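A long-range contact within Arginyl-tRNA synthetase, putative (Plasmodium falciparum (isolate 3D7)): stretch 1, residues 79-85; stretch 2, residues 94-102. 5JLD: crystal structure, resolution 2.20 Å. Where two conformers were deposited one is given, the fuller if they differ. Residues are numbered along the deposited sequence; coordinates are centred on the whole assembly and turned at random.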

# COMPACT_ATOMS: atom_id res chain seq x y z
N GLU A 79 -35.59 1.48 2.71
CA GLU A 79 -34.63 1.91 1.69
C GLU A 79 -34.95 1.33 0.32
O GLU A 79 -34.96 0.11 0.13
CB GLU A 79 -33.19 1.51 2.08
CG GLU A 79 -32.71 2.01 3.43
CD GLU A 79 -32.56 3.51 3.46
OE1 GLU A 79 -32.41 4.11 2.37
OE2 GLU A 79 -32.62 4.10 4.56
N THR A 80 -35.18 2.20 -0.65
CA THR A 80 -35.48 1.73 -2.00
C THR A 80 -34.23 1.18 -2.68
O THR A 80 -34.34 0.46 -3.67
CB THR A 80 -36.08 2.84 -2.89
OG1 THR A 80 -35.15 3.92 -3.02
CG2 THR A 80 -37.38 3.36 -2.29
N ILE A 81 -33.05 1.49 -2.16
CA ILE A 81 -31.82 0.99 -2.79
C ILE A 81 -31.56 -0.48 -2.46
O ILE A 81 -30.72 -1.13 -3.07
CB ILE A 81 -30.59 1.82 -2.38
CG1 ILE A 81 -30.28 1.62 -0.90
CG2 ILE A 81 -30.83 3.29 -2.70
CD1 ILE A 81 -28.94 2.19 -0.51
N PHE A 82 -32.30 -0.99 -1.47
CA PHE A 82 -32.27 -2.40 -1.15
C PHE A 82 -33.30 -3.14 -1.99
O PHE A 82 -34.50 -2.90 -1.84
CB PHE A 82 -32.54 -2.63 0.33
CG PHE A 82 -31.46 -2.12 1.23
CD1 PHE A 82 -30.17 -1.98 0.76
CD2 PHE A 82 -31.75 -1.76 2.53
CE1 PHE A 82 -29.16 -1.50 1.59
CE2 PHE A 82 -30.75 -1.28 3.37
CZ PHE A 82 -29.45 -1.14 2.89
N GLU A 83 -32.85 -4.02 -2.87
CA GLU A 83 -33.77 -4.85 -3.64
C GLU A 83 -34.37 -5.91 -2.74
O GLU A 83 -35.51 -6.35 -2.91
CB GLU A 83 -33.07 -5.49 -4.83
CG GLU A 83 -33.81 -6.69 -5.44
CD GLU A 83 -32.91 -7.49 -6.35
OE1 GLU A 83 -32.53 -6.96 -7.42
OE2 GLU A 83 -32.56 -8.64 -5.99
N GLU A 84 -33.58 -6.32 -1.75
CA GLU A 84 -33.99 -7.35 -0.82
C GLU A 84 -33.27 -7.17 0.51
O GLU A 84 -32.11 -6.75 0.55
CB GLU A 84 -33.71 -8.73 -1.41
CG GLU A 84 -33.53 -9.84 -0.41
CD GLU A 84 -33.17 -11.16 -1.07
OE1 GLU A 84 -33.48 -11.31 -2.27
OE2 GLU A 84 -32.57 -12.03 -0.40
N ILE A 85 -33.98 -7.46 1.59
CA ILE A 85 -33.41 -7.46 2.92
C ILE A 85 -34.05 -8.62 3.68
O ILE A 85 -35.29 -8.74 3.73
CB ILE A 85 -33.62 -6.11 3.61
CG1 ILE A 85 -33.21 -6.18 5.09
CG2 ILE A 85 -35.07 -5.63 3.43
CD1 ILE A 85 -32.94 -4.84 5.71
N THR A 94 -29.11 -9.88 5.67
CA THR A 94 -28.46 -9.67 4.39
C THR A 94 -29.27 -8.73 3.52
O THR A 94 -30.50 -8.69 3.60
CB THR A 94 -28.24 -11.00 3.62
OG1 THR A 94 -29.50 -11.64 3.42
CG2 THR A 94 -27.30 -11.95 4.39
N VAL A 95 -28.56 -7.97 2.69
CA VAL A 95 -29.21 -7.07 1.75
C VAL A 95 -28.58 -7.22 0.37
O VAL A 95 -27.39 -7.58 0.23
CB VAL A 95 -29.10 -5.59 2.18
CG1 VAL A 95 -29.85 -5.35 3.48
CG2 VAL A 95 -27.62 -5.15 2.31
N LYS A 96 -29.41 -6.93 -0.63
CA LYS A 96 -29.00 -6.85 -2.02
C LYS A 96 -29.30 -5.45 -2.51
O LYS A 96 -30.39 -4.92 -2.27
CB LYS A 96 -29.74 -7.85 -2.91
CG LYS A 96 -29.34 -9.30 -2.74
CD LYS A 96 -30.07 -10.18 -3.76
CE LYS A 96 -29.78 -11.66 -3.55
NZ LYS A 96 -30.63 -12.53 -4.40
N LEU A 97 -28.33 -4.84 -3.20
CA LEU A 97 -28.56 -3.55 -3.80
C LEU A 97 -29.46 -3.73 -5.02
O LEU A 97 -29.31 -4.69 -5.77
CB LEU A 97 -27.23 -2.91 -4.19
CG LEU A 97 -26.30 -2.77 -3.00
CD1 LEU A 97 -24.93 -2.35 -3.47
CD2 LEU A 97 -26.88 -1.74 -2.05
N SER A 98 -30.38 -2.79 -5.22
CA SER A 98 -31.24 -2.82 -6.40
C SER A 98 -30.46 -2.57 -7.69
O SER A 98 -29.38 -1.96 -7.70
CB SER A 98 -32.34 -1.77 -6.27
OG SER A 98 -31.77 -0.47 -6.38
N LYS A 99 -31.04 -3.06 -8.77
CA LYS A 99 -30.56 -2.84 -10.13
C LYS A 99 -30.46 -1.34 -10.44
O LYS A 99 -29.49 -0.87 -11.06
CB LYS A 99 -31.53 -3.57 -11.09
CG LYS A 99 -31.49 -3.16 -12.55
CD LYS A 99 -32.61 -3.87 -13.33
CE LYS A 99 -32.52 -3.58 -14.82
NZ LYS A 99 -32.71 -2.13 -15.13
N ASP A 100 -31.44 -0.57 -9.97
CA ASP A 100 -31.45 0.85 -10.27
C ASP A 100 -30.39 1.62 -9.48
O ASP A 100 -29.73 2.50 -10.03
CB ASP A 100 -32.83 1.46 -10.00
CG ASP A 100 -32.90 2.92 -10.43
OD1 ASP A 100 -32.95 3.19 -11.65
OD2 ASP A 100 -32.88 3.80 -9.54
N TYR A 101 -30.21 1.28 -8.20
CA TYR A 101 -29.13 1.91 -7.45
C TYR A 101 -27.78 1.67 -8.12
O TYR A 101 -26.96 2.60 -8.25
CB TYR A 101 -29.05 1.41 -6.00
CG TYR A 101 -27.83 2.02 -5.30
CD1 TYR A 101 -27.82 3.36 -4.93
CD2 TYR A 101 -26.69 1.26 -5.06
CE1 TYR A 101 -26.68 3.93 -4.31
CE2 TYR A 101 -25.58 1.80 -4.44
CZ TYR A 101 -25.57 3.14 -4.07
OH TYR A 101 -24.43 3.64 -3.47
N ILE A 102 -27.53 0.44 -8.54
CA ILE A 102 -26.26 0.10 -9.16
C ILE A 102 -26.08 0.84 -10.50
O ILE A 102 -25.01 1.39 -10.77
CB ILE A 102 -26.13 -1.42 -9.37
CG1 ILE A 102 -26.18 -2.13 -8.01
CG2 ILE A 102 -24.83 -1.75 -10.07
CD1 ILE A 102 -26.11 -3.66 -8.12
O HOH W 1 -30.03 -6.98 -7.38
O HOH W 2 -30.03 -10.61 0.77

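The apolar centre of the contact is the Phe-82 ring, buried against Val-95 and Leu-97. Val-95 lies over one face, its CG1 4.0 Å from the ring centroid and almost on the ring normal, a CH-pi contact that suits a flat ring and a methyl of the beta-branched valine; Leu-97 CD2 meets the ring edge, 4.3 Å from Phe-82 CE1. Ile-85 shares a sheet face with Val-95, and its CG1 packs 3.8 Å from Val-95 CG1, so Val-95 touches both Phe-82 and Ile-85. Farther along, Ile-81 (chi1 p) sets CG2 3.7 Å from Tyr-101 CD1, joining the turn at Glu-79 to Phe-82 to the first turn of the helix. Phe-82, Val-95, Leu-97 and Tyr-101 are buried, as suits their largely apolar side chains.

The backbones run antiparallel and are tied by three hydrogen bonds: Ser-98 N to Ile-81 O (2.7 Å), Glu-83 N to Lys-96 O (2.7 Å) and Lys-96 N to Glu-84 O (3.0 Å). A beta bulge between Phe-82 and Glu-84 shifts the register by one, and the chain turns a corner at Glu-83. CA-H...O contacts fill in between, as from Val-95 CA to Glu-84 O (3.2 Å) and from Ile-85 CA to Thr-94 O (3.2 Å).

Ser-98 serves both structures: its N bonds to the turn, while its OG caps the helix by accepting from Tyr-101 N (3.0 Å).

The polar edge includes the sheet face of Glu-84 and Lys-96, opposite Val-95 and Ile-85. The extended Lys-96 chain brings NZ to 3.8 Å from Glu-84 OE1, a long salt bridge, and its CD lies 3.7 Å from Glu-83 OE2; a lysine suits this place because its long methylene chain carries the amine out to Glu-84. Two waters extend this polar edge: one donates to Glu-83 OE1 (2.5 Å) and Leu-97 O (2.9 Å), the other links Glu-84 OE2 (3.1 Å) to Thr-94 OG1 (2.9 Å). In all, 612 Å² is buried, summed over both stretches.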